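Side-chain contacts in mandelate racemase/muconate lactonizing enzyme-like protein (PDB 3CYJ), which belongs to the enolase superfamily, pairing an alpha/beta N-terminal domain with a TIM-barrel-like domain that holds a sodium ion in this crystal: residues R84-A87 with A88-N91; G197-T200 with R201-L205; E249-T253 with L254-H258; L281-D284 with G285-G289; L316-H320 with D321-V325. All coordinates share one frame; numbering follows the deposited sequence.

Interaction 1 of 5, residues R84-A87 with A88-N91; sequences RMQA and AIRN
Ala-88 and Ile-89 meet the carbonyls of Arg-84, Met-85 and Gln-86 where helix 78-88 of the N-terminal domain runs out. This is a C-terminal helix end: Ala-88 N gives a regular helical bond to Arg-84 O, 3.0 Å long with an N-H...O angle of 151°. One residue on, Ile-89 leaves helical backbone angles, and its N-H is divided between two weak bonds, to Met-85 O at 3.2 Å and to Gln-86 O at 3.5 Å.

The Ile-89 side chain folds back over the Met-85 carbonyl. With chi1 at 69°, CG1 stands between the backbone N and the carbonyl carbon, which sets CG1 and CG2 about equally near Met-85 O.

In the second shell, Met-85 and Ile-89 both pack on Leu-66 of helix 57-70, while Gln-86 and Ile-89 share Val-102 of helix 97-116. Gln-86 O also accepts from Arg-94 NE. Arg-84 turns away to Val-69 O and Ser-73 OG, and Arg-90 forms a salt bridge with Asp-26 of the second subunit. Asn-91 OD1 lies in the plane of the Arg-90 guanidinium, at its edge, taking weak bonds from NE and NH2, each 3.4 Å long.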
# COMPACT_ATOMS: atom_id res chain seq x y z
N ARG A 84 6.85 22.38 28.94
CA ARG A 84 6.26 22.20 30.27
C ARG A 84 4.73 22.51 30.19
O ARG A 84 3.93 21.81 30.83
CB ARG A 84 6.99 23.06 31.33
CG ARG A 84 8.43 22.60 31.61
CD ARG A 84 9.25 23.65 32.40
NE ARG A 84 8.46 24.18 33.51
CZ ARG A 84 8.23 25.48 33.69
NH1 ARG A 84 8.83 26.35 32.88
NH2 ARG A 84 7.46 25.91 34.72
N MET A 85 4.33 23.50 29.38
CA MET A 85 2.89 23.79 29.26
C MET A 85 2.10 22.62 28.61
O MET A 85 1.06 22.20 29.14
CB MET A 85 2.64 25.09 28.49
CG MET A 85 2.94 26.43 29.28
SD MET A 85 2.34 27.97 28.53
CE MET A 85 3.51 28.24 27.17
N GLN A 86 2.61 22.10 27.48
CA GLN A 86 2.03 20.96 26.79
C GLN A 86 1.93 19.72 27.72
O GLN A 86 0.92 19.03 27.71
CB GLN A 86 2.86 20.62 25.54
CG GLN A 86 3.02 21.71 24.52
CD GLN A 86 1.75 22.03 23.76
OE1 GLN A 86 0.64 21.51 24.02
NE2 GLN A 86 1.90 22.93 22.79
N ALA A 87 2.97 19.44 28.51
CA ALA A 87 2.96 18.30 29.40
C ALA A 87 1.90 18.49 30.47
O ALA A 87 1.17 17.56 30.79
CB ALA A 87 4.35 18.09 30.05
N ALA A 88 1.82 19.70 31.02
CA ALA A 88 0.94 20.00 32.15
C ALA A 88 -0.52 19.89 31.77
O ALA A 88 -1.34 19.64 32.66
CB ALA A 88 1.24 21.41 32.71
N ILE A 89 -0.88 20.10 30.50
CA ILE A 89 -2.31 20.14 30.18
C ILE A 89 -2.91 18.83 29.59
O ILE A 89 -4.01 18.84 29.05
CB ILE A 89 -2.65 21.36 29.30
CG1 ILE A 89 -2.06 21.22 27.89
CG2 ILE A 89 -2.20 22.67 29.97
CD1 ILE A 89 -2.38 22.44 27.06
N ARG A 90 -2.21 17.71 29.74
CA ARG A 90 -2.63 16.45 29.16
C ARG A 90 -4.09 16.14 29.50
O ARG A 90 -4.89 15.85 28.57
CB ARG A 90 -1.75 15.28 29.65
CG ARG A 90 -2.11 13.91 29.03
CD ARG A 90 -1.45 12.75 29.79
NE ARG A 90 -2.27 12.36 30.93
CZ ARG A 90 -1.88 11.52 31.89
NH1 ARG A 90 -0.64 11.03 31.87
NH2 ARG A 90 -2.71 11.21 32.90
N ASN A 91 -4.46 16.23 30.79
CA ASN A 91 -5.85 15.98 31.21
C ASN A 91 -6.80 17.13 30.95
O ASN A 91 -8.03 16.91 30.92
CB ASN A 91 -5.97 15.68 32.70
CG ASN A 91 -5.45 14.33 33.07
OD1 ASN A 91 -5.18 13.45 32.20
ND2 ASN A 91 -5.28 14.13 34.40

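Interaction 2 of 5, residues G197-T200 with R201-L205; sequences GAYT and RKQAL
Thr-200, Gln-203 and Tyr-199 carry this contact, a capping box at the start of helix 201-215. Thr-200 occupies the N-cap position. Its OG1 lies between its own backbone N and carbonyl carbon (chi1 64°), which turns the hydroxyl oxygen toward the first turn, where it accepts from Gln-203 N at 3.3 Å. In return, the Gln-203 side chain reaches back: CG is anti to the backbone N and the chain stays extended beyond it, carrying OE1 to Thr-200 N at 3.1 Å. That bond is fairly straight, with an N-H...O angle of 163°, and its donor sits a little out of the amide plane. The two side chains cross at about a right angle, and Gln-203 CB comes within 3.0 Å of Thr-200 OG1.

Tyr-199 supplies the apolar side. Its CB touches Ala-204 CB at 3.7 Å, while CD1 of the ring lies 3.7 Å from Gln-203 CD, the ring and amide planes being inclined by 58°. The ring also stacks with Trp-207, further along the helix. One residue past Gln-203, Ala-204 N donates to Thr-200 O and begins the regular helical pattern.

Beyond the helix start, Arg-201 makes a salt bridge with Asp-228, and Lys-202 makes one with Asp-265 of the third subunit.

Two waters link Ala-198 O to the Gln-203 amide, one donating to OE1 and the other accepting from NE2. Gln-203 OE1 therefore receives both a backbone N-H and a water. The N-H of Thr-200 requires an acceptor, which supports placing OE1 there; the water at NE2 engages the other end.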
# COMPACT_ATOMS: atom_id res chain seq x y z
N GLY A 197 -14.98 23.85 4.20
CA GLY A 197 -15.54 22.50 4.31
C GLY A 197 -16.98 22.31 3.85
O GLY A 197 -17.65 21.37 4.26
N ALA A 198 -17.46 23.19 2.98
CA ALA A 198 -18.87 23.20 2.60
C ALA A 198 -19.33 22.08 1.68
O ALA A 198 -20.55 21.85 1.58
CB ALA A 198 -19.25 24.58 2.01
N TYR A 199 -18.41 21.46 0.95
CA TYR A 199 -18.74 20.48 -0.09
C TYR A 199 -18.55 19.00 0.28
O TYR A 199 -17.69 18.67 1.10
CB TYR A 199 -17.84 20.71 -1.33
CG TYR A 199 -17.88 22.10 -1.95
CD1 TYR A 199 -19.09 22.77 -2.17
CD2 TYR A 199 -16.69 22.73 -2.34
CE1 TYR A 199 -19.12 24.08 -2.75
CE2 TYR A 199 -16.70 23.97 -2.96
CZ TYR A 199 -17.90 24.66 -3.15
OH TYR A 199 -17.84 25.89 -3.73
N THR A 200 -19.31 18.13 -0.35
CA THR A 200 -18.99 16.70 -0.42
C THR A 200 -17.88 16.53 -1.41
O THR A 200 -17.53 17.47 -2.12
CB THR A 200 -20.20 15.87 -0.98
OG1 THR A 200 -20.47 16.25 -2.38
CG2 THR A 200 -21.46 16.08 -0.12
N ARG A 201 -17.32 15.33 -1.49
CA ARG A 201 -16.17 15.04 -2.33
C ARG A 201 -16.40 15.36 -3.81
O ARG A 201 -15.60 16.07 -4.43
CB ARG A 201 -15.76 13.53 -2.16
CG ARG A 201 -15.32 13.14 -0.76
CD ARG A 201 -15.04 11.64 -0.55
NE ARG A 201 -14.47 11.47 0.80
CZ ARG A 201 -14.18 10.30 1.40
NH1 ARG A 201 -14.46 9.16 0.81
NH2 ARG A 201 -13.70 10.28 2.63
N LYS A 202 -17.46 14.80 -4.40
CA LYS A 202 -17.76 14.99 -5.83
C LYS A 202 -18.27 16.38 -6.12
O LYS A 202 -18.10 16.85 -7.23
CB LYS A 202 -18.77 13.96 -6.36
CG LYS A 202 -18.15 12.57 -6.57
CD LYS A 202 -17.13 12.53 -7.75
CE LYS A 202 -16.04 11.44 -7.54
NZ LYS A 202 -16.59 10.01 -7.71
N GLN A 203 -18.88 17.03 -5.13
CA GLN A 203 -19.31 18.43 -5.23
C GLN A 203 -18.08 19.31 -5.37
O GLN A 203 -18.00 20.19 -6.25
CB GLN A 203 -20.12 18.80 -3.97
CG GLN A 203 -21.09 19.98 -4.08
CD GLN A 203 -21.83 20.34 -2.72
OE1 GLN A 203 -21.59 19.69 -1.67
NE2 GLN A 203 -22.69 21.40 -2.75
N ALA A 204 -17.10 19.08 -4.51
CA ALA A 204 -15.86 19.84 -4.53
C ALA A 204 -15.11 19.61 -5.87
O ALA A 204 -14.61 20.53 -6.47
CB ALA A 204 -14.98 19.46 -3.32
N LEU A 205 -15.04 18.37 -6.33
CA LEU A 205 -14.40 18.10 -7.62
C LEU A 205 -15.10 18.88 -8.72
O LEU A 205 -14.44 19.50 -9.54
CB LEU A 205 -14.34 16.61 -7.97
CG LEU A 205 -13.59 16.20 -9.27
CD1 LEU A 205 -12.13 16.63 -9.30
CD2 LEU A 205 -13.63 14.67 -9.42
O HOH W 1 -22.39 19.83 1.05
O HOH W 2 -22.65 23.14 -0.41

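Interaction 3 of 5, residues E249-T253 with L254-H258; sequences EYEWT and LPQLH
Thr-253 and Gln-256 grip each other's backbone in a capping box at the start of helix 254-261.

Among the hydrogen bonds, Thr-253 OG1 accepts from Gln-256 N at 2.8 Å; a chi1 of 74° brings the oxygen round to that N-H. Gln-256 OE1 takes two backbone donors. Trp-252 N approaches at 2.7 Å, almost in line with the C=O bond and with an N-H...O angle of 175°, whereas Thr-253 N, at 3.1 Å, stands well above the amide plane, off the lone pairs. Together they hold the oxygen in place, the first bond being the better formed. Leu-257 N then bonds to Thr-253 O, closing the first helical turn.

The carbon contacts flank the box. Thr-253 CB presses on Pro-255 CD at 3.4 Å, a close approach for two carbons. Leu-257 CD2 meets Glu-251 CB at 3.7 Å, and Glu-251 CG lies equally near Gln-256 CB, with carboxylate and amide planes almost perpendicular.

The segment 249-253 connects barrel strand 244-247 to this helix. Leu-254 and Leu-257 pack on helix 283-290 through Ile-286 and Val-283, while Thr-253 and Pro-255 rest against Glu-227 of the second subunit.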
# COMPACT_ATOMS: atom_id res chain seq x y z
N GLU A 249 -5.82 24.81 9.02
CA GLU A 249 -6.05 25.50 10.32
C GLU A 249 -6.36 24.70 11.62
O GLU A 249 -6.11 25.20 12.71
CB GLU A 249 -7.08 26.59 10.19
CG GLU A 249 -8.34 26.15 9.45
CD GLU A 249 -9.44 27.14 9.61
OE1 GLU A 249 -10.26 27.34 8.68
OE2 GLU A 249 -9.48 27.74 10.70
N TYR A 250 -6.90 23.49 11.55
CA TYR A 250 -7.38 22.89 12.79
C TYR A 250 -6.52 21.81 13.41
O TYR A 250 -6.96 21.18 14.35
CB TYR A 250 -8.79 22.34 12.61
CG TYR A 250 -9.78 23.41 12.16
CD1 TYR A 250 -10.11 24.49 12.99
CD2 TYR A 250 -10.35 23.36 10.89
CE1 TYR A 250 -11.02 25.47 12.56
CE2 TYR A 250 -11.26 24.33 10.48
CZ TYR A 250 -11.58 25.38 11.31
OH TYR A 250 -12.46 26.35 10.87
N GLU A 251 -5.29 21.60 12.94
CA GLU A 251 -4.48 20.52 13.48
C GLU A 251 -3.82 20.99 14.73
O GLU A 251 -3.57 22.19 14.87
CB GLU A 251 -3.42 20.07 12.45
CG GLU A 251 -4.02 19.29 11.29
CD GLU A 251 -4.77 20.17 10.39
OE1 GLU A 251 -4.34 21.34 10.30
OE2 GLU A 251 -5.78 19.73 9.79
N TRP A 252 -3.54 20.06 15.64
CA TRP A 252 -2.89 20.45 16.89
C TRP A 252 -1.76 19.43 17.28
O TRP A 252 -1.16 19.51 18.34
CB TRP A 252 -3.97 20.74 18.00
CG TRP A 252 -5.44 21.17 17.47
CD1 TRP A 252 -6.38 20.33 16.90
CD2 TRP A 252 -6.08 22.48 17.51
NE1 TRP A 252 -7.53 21.04 16.58
CE2 TRP A 252 -7.37 22.35 16.94
CE3 TRP A 252 -5.67 23.75 17.94
CZ2 TRP A 252 -8.25 23.43 16.82
CZ3 TRP A 252 -6.56 24.82 17.81
CH2 TRP A 252 -7.83 24.65 17.24
N THR A 253 -1.46 18.49 16.40
CA THR A 253 -0.24 17.71 16.61
C THR A 253 0.62 17.84 15.33
O THR A 253 0.11 18.18 14.26
CB THR A 253 -0.47 16.19 16.94
OG1 THR A 253 -0.87 15.49 15.76
CG2 THR A 253 -1.48 15.91 18.09
N LEU A 254 1.91 17.56 15.45
CA LEU A 254 2.78 17.57 14.29
C LEU A 254 2.55 16.32 13.46
O LEU A 254 2.69 16.37 12.26
CB LEU A 254 4.23 17.67 14.72
CG LEU A 254 4.67 19.12 14.85
CD1 LEU A 254 5.97 19.15 15.63
CD2 LEU A 254 4.85 19.71 13.43
N PRO A 255 2.18 15.20 14.11
CA PRO A 255 1.81 14.04 13.29
C PRO A 255 0.53 14.30 12.49
O PRO A 255 0.35 13.73 11.39
CB PRO A 255 1.62 12.90 14.30
CG PRO A 255 2.20 13.35 15.55
CD PRO A 255 2.29 14.86 15.55
N GLN A 256 -0.35 15.16 13.03
CA GLN A 256 -1.53 15.62 12.26
C GLN A 256 -1.14 16.46 11.02
O GLN A 256 -1.59 16.18 9.92
CB GLN A 256 -2.51 16.40 13.13
CG GLN A 256 -3.39 15.50 13.91
CD GLN A 256 -4.10 16.24 15.01
OE1 GLN A 256 -4.08 17.48 15.06
NE2 GLN A 256 -4.75 15.48 15.91
N LEU A 257 -0.27 17.45 11.22
CA LEU A 257 0.32 18.21 10.11
C LEU A 257 1.05 17.30 9.13
O LEU A 257 0.90 17.43 7.91
CB LEU A 257 1.25 19.30 10.62
CG LEU A 257 0.51 20.52 11.17
CD1 LEU A 257 1.50 21.61 11.50
CD2 LEU A 257 -0.61 21.05 10.24
N HIS A 258 1.78 16.34 9.69
CA HIS A 258 2.44 15.33 8.90
C HIS A 258 1.47 14.46 8.06
O HIS A 258 1.77 14.09 6.93
CB HIS A 258 3.28 14.45 9.83
CG HIS A 258 3.81 13.23 9.15
ND1 HIS A 258 3.12 12.04 9.12
CD2 HIS A 258 4.94 13.03 8.41
CE1 HIS A 258 3.81 11.15 8.42
NE2 HIS A 258 4.91 11.73 7.97

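Interaction 4 of 5, residues L281-D284 with G285-G289; sequences LRVD and GICRG
Torsions set Arg-288 beside Asp-284: chi1 at -53° places CG next to the backbone N, on the side facing the preceding turn, and two further kinks fold the rest of the chain. As a result CG comes to 3.2 Å from Asp-284 O, and the two side chains run alongside each other in the same direction, with carboxylate and guanidinium planes 65° apart. Their charged ends do not pair, since Asp-284 OD1 and Arg-288 NE are 5.5 Å apart. The carboxylate is instead engaged by Glu-311 N at OD2 and Ser-312 OG at OD1, which would stabilise its negative charge, while Arg-288 NE has a long, weak ion pair with Glu-311 OE1.

Cys-287 uses a similar first torsion (-75°). Its SG sits beside the backbone N and reaches back to Val-283, 3.6 Å from the carbonyl O and 4.2 Å from CG1.

These pairs are i to i+4 neighbours in helix 283-290, on the outside of the TIM-barrel-like domain. Cys-287 N donates to Val-283 O at 2.8 Å, nearly end-on to the carbonyl. Arg-288 N is directed at Asp-284 O in the same helical pattern, though its modelled length of 2.5 Å is doubtfully short. One residue back, Ile-286 N makes a weak bond to Arg-282 O.

Val-283 and Cys-287 both rest on Phe-294 of strand 294-296, so this side of the helix faces the barrel wall. Ile-286 leans on Leu-254 of helix 254-261 and also touches Gly-285 of the fourth subunit. The Arg-282 side chain leads away from the turn, and its NH1 forms a salt bridge with Glu-311 of that same neighbouring subunit.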
# COMPACT_ATOMS: atom_id res chain seq x y z
N LEU A 281 7.74 27.00 14.31
CA LEU A 281 9.13 26.76 13.94
C LEU A 281 9.34 25.34 13.43
O LEU A 281 10.32 25.02 12.73
CB LEU A 281 10.06 27.01 15.15
CG LEU A 281 10.32 28.50 15.41
CD1 LEU A 281 10.94 28.78 16.78
CD2 LEU A 281 11.19 29.06 14.28
N ARG A 282 8.40 24.47 13.78
CA ARG A 282 8.49 23.08 13.38
C ARG A 282 7.91 22.85 12.00
O ARG A 282 8.09 21.79 11.42
CB ARG A 282 7.75 22.24 14.38
CG ARG A 282 8.65 21.92 15.51
CD ARG A 282 8.53 22.89 16.71
NE ARG A 282 9.19 22.26 17.84
CZ ARG A 282 8.65 21.28 18.55
NH1 ARG A 282 9.34 20.74 19.52
NH2 ARG A 282 7.42 20.84 18.28
N VAL A 283 7.25 23.86 11.46
CA VAL A 283 6.44 23.69 10.28
C VAL A 283 7.26 23.56 9.02
O VAL A 283 6.93 22.76 8.14
CB VAL A 283 5.39 24.82 10.19
CG1 VAL A 283 5.21 25.28 8.77
CG2 VAL A 283 4.10 24.37 10.84
N ASP A 284 8.35 24.32 8.95
CA ASP A 284 9.35 24.16 7.86
C ASP A 284 9.81 22.72 7.67
O ASP A 284 9.85 22.21 6.54
CB ASP A 284 10.59 24.97 8.18
CG ASP A 284 10.75 26.17 7.29
OD1 ASP A 284 10.06 26.22 6.26
OD2 ASP A 284 11.61 27.04 7.61
N GLY A 285 10.16 22.06 8.77
CA GLY A 285 10.58 20.68 8.73
C GLY A 285 9.52 19.80 8.15
O GLY A 285 9.83 18.86 7.42
N ILE A 286 8.25 20.08 8.43
CA ILE A 286 7.21 19.29 7.77
C ILE A 286 7.12 19.64 6.31
O ILE A 286 7.08 18.77 5.45
CB ILE A 286 5.82 19.39 8.45
CG1 ILE A 286 5.88 18.88 9.90
CG2 ILE A 286 4.81 18.61 7.66
CD1 ILE A 286 5.88 17.44 10.02
N CYS A 287 7.10 20.92 6.03
CA CYS A 287 6.92 21.38 4.67
C CYS A 287 8.11 21.07 3.76
O CYS A 287 7.91 20.64 2.64
CB CYS A 287 6.58 22.88 4.64
SG CYS A 287 4.86 23.13 5.18
N ARG A 288 9.33 21.34 4.21
CA ARG A 288 10.52 21.01 3.39
C ARG A 288 10.68 19.48 3.25
O ARG A 288 11.05 18.97 2.17
CB ARG A 288 11.82 21.62 3.96
CG ARG A 288 11.85 23.12 4.26
CD ARG A 288 11.53 23.94 3.02
NE ARG A 288 12.47 23.75 1.93
CZ ARG A 288 12.16 23.21 0.74
NH1 ARG A 288 13.12 23.08 -0.19
NH2 ARG A 288 10.92 22.79 0.47
N GLY A 289 10.40 18.73 4.33
CA GLY A 289 10.43 17.26 4.26
C GLY A 289 9.48 16.65 3.23
O GLY A 289 9.79 15.63 2.62

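Interaction 5 of 5, residues L316-H320 with D321-V325; sequences LEYFH and DHARV
Phe-319 and His-322 form the tight side of this contact, a T-shaped pair with planes at 85° and centroids 4.9 Å apart. The edge of the phenyl ring is driven at the imidazole, Phe-319 CD2 standing 3.5 Å above the centre of the His-322 ring. With CG anti to the backbone N (chi1 -174°), the phenyl swings forward along the chain, and its CE2 also reaches Asp-321 CB at 3.6 Å. Tyr-318, by contrast, offers its face: Ala-323 CB lies 3.9 Å from the ring centroid, a CH-pi contact.

Here strand 313-319 of the TIM-barrel-like domain turns directly into helix 320-329; the axes of 316-319 and 321-325 lie at 65°. At the N-cap position, Phe-319 O accepts from Ala-323 N at 2.8 Å. A weaker bond reaches the same oxygen from His-322 N, and Arg-324 N bonds to His-320 O.

The looser side holds His-320 and Arg-324, both only partly buried. Their side chains run alongside each other, nearest at His-320 CE1 to Arg-324 CD, 4.1 Å. Their polar ends go to strand 8-26, His-320 NE2 to Asp-21 and Arg-324 NH1 to Pro-19 O, whereas buried His-322 has ND1 bonded to Ala-299 N.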
# COMPACT_ATOMS: atom_id res chain seq x y z
N LEU A 316 1.08 34.87 3.52
CA LEU A 316 0.31 34.91 4.76
C LEU A 316 -1.01 35.58 4.44
O LEU A 316 -1.10 36.42 3.52
CB LEU A 316 1.10 35.58 5.91
CG LEU A 316 1.16 37.11 6.15
CD1 LEU A 316 -0.20 37.88 6.32
CD2 LEU A 316 2.07 37.45 7.33
N GLU A 317 -2.04 35.17 5.18
CA GLU A 317 -3.40 35.66 5.00
C GLU A 317 -3.59 36.98 5.75
O GLU A 317 -3.46 37.05 7.00
CB GLU A 317 -4.41 34.66 5.56
CG GLU A 317 -5.83 35.15 5.46
CD GLU A 317 -6.80 34.22 6.09
OE1 GLU A 317 -6.44 33.56 7.11
OE2 GLU A 317 -7.92 34.15 5.56
N TYR A 318 -3.88 38.01 4.97
CA TYR A 318 -4.22 39.32 5.53
C TYR A 318 -5.71 39.32 5.79
O TYR A 318 -6.49 39.79 4.96
CB TYR A 318 -3.86 40.44 4.53
CG TYR A 318 -3.97 41.80 5.11
CD1 TYR A 318 -3.02 42.27 6.06
CD2 TYR A 318 -5.04 42.62 4.77
CE1 TYR A 318 -3.15 43.54 6.64
CE2 TYR A 318 -5.19 43.88 5.35
CZ TYR A 318 -4.23 44.34 6.27
OH TYR A 318 -4.39 45.59 6.84
N PHE A 319 -6.11 38.74 6.92
CA PHE A 319 -7.53 38.45 7.15
C PHE A 319 -8.29 39.68 7.61
O PHE A 319 -7.92 40.32 8.61
CB PHE A 319 -7.70 37.32 8.18
CG PHE A 319 -9.14 36.87 8.34
CD1 PHE A 319 -9.91 36.53 7.22
CD2 PHE A 319 -9.72 36.79 9.58
CE1 PHE A 319 -11.22 36.11 7.33
CE2 PHE A 319 -11.06 36.34 9.72
CZ PHE A 319 -11.80 36.01 8.59
N HIS A 320 -9.34 40.03 6.88
CA HIS A 320 -10.11 41.25 7.17
C HIS A 320 -10.44 41.41 8.64
O HIS A 320 -9.97 42.34 9.28
CB HIS A 320 -11.40 41.30 6.34
CG HIS A 320 -12.34 42.40 6.74
ND1 HIS A 320 -12.05 43.74 6.55
CD2 HIS A 320 -13.56 42.36 7.34
CE1 HIS A 320 -13.04 44.48 7.04
NE2 HIS A 320 -13.97 43.66 7.50
N ASP A 321 -11.22 40.50 9.22
CA ASP A 321 -11.61 40.64 10.65
C ASP A 321 -10.44 41.03 11.52
O ASP A 321 -10.56 41.88 12.41
CB ASP A 321 -12.21 39.37 11.21
CG ASP A 321 -13.50 38.95 10.52
OD1 ASP A 321 -13.85 39.51 9.47
OD2 ASP A 321 -14.20 38.04 11.01
N HIS A 322 -9.29 40.39 11.27
CA HIS A 322 -8.18 40.45 12.18
C HIS A 322 -7.35 41.66 11.97
O HIS A 322 -6.95 42.30 12.96
CB HIS A 322 -7.32 39.19 12.07
CG HIS A 322 -8.03 37.98 12.56
ND1 HIS A 322 -7.49 36.71 12.47
CD2 HIS A 322 -9.26 37.83 13.12
CE1 HIS A 322 -8.34 35.84 12.98
NE2 HIS A 322 -9.42 36.50 13.38
N ALA A 323 -7.01 41.94 10.72
CA ALA A 323 -6.36 43.20 10.37
C ALA A 323 -7.11 44.38 11.05
O ALA A 323 -6.53 45.18 11.77
CB ALA A 323 -6.34 43.37 8.86
N ARG A 324 -8.41 44.43 10.85
CA ARG A 324 -9.24 45.50 11.41
C ARG A 324 -9.20 45.55 12.95
O ARG A 324 -8.96 46.58 13.53
CB ARG A 324 -10.68 45.35 10.91
CG ARG A 324 -11.71 46.29 11.53
CD ARG A 324 -13.10 46.02 10.87
NE ARG A 324 -14.12 46.91 11.39
CZ ARG A 324 -14.87 46.65 12.46
NH1 ARG A 324 -14.76 45.49 13.09
NH2 ARG A 324 -15.73 47.57 12.88
N VAL A 325 -9.41 44.42 13.62
CA VAL A 325 -9.30 44.36 15.09
C VAL A 325 -7.90 44.74 15.58
O VAL A 325 -7.75 45.33 16.64
CB VAL A 325 -9.71 42.94 15.60
CG1 VAL A 325 -9.18 42.62 17.03
CG2 VAL A 325 -11.22 42.75 15.51

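Interaction 1 lies in the N-terminal domain and the other four in the TIM-barrel-like domain. Interactions 3 and 4 join directly, their centres 12 Å apart: Leu-254 CD2 meets Ile-286 CG1 at 3.8 Å, and both contacts reach the fourth subunit. Interactions 1 and 3 do not touch within the chain, with nearest atoms about 6 Å apart, but Arg-90 packs on Tyr-250 of the second subunit. The sodium ion, bound by Asp-194, Glu-221 and Glu-222, lies about 8 Å from the Phe-319 side chain in interaction 5, and about 10 Å from those of Ala-198 and Glu-251. A glycerol, probably from the crystallisation liquor, lies about 4 Å from the Phe-319 side chain.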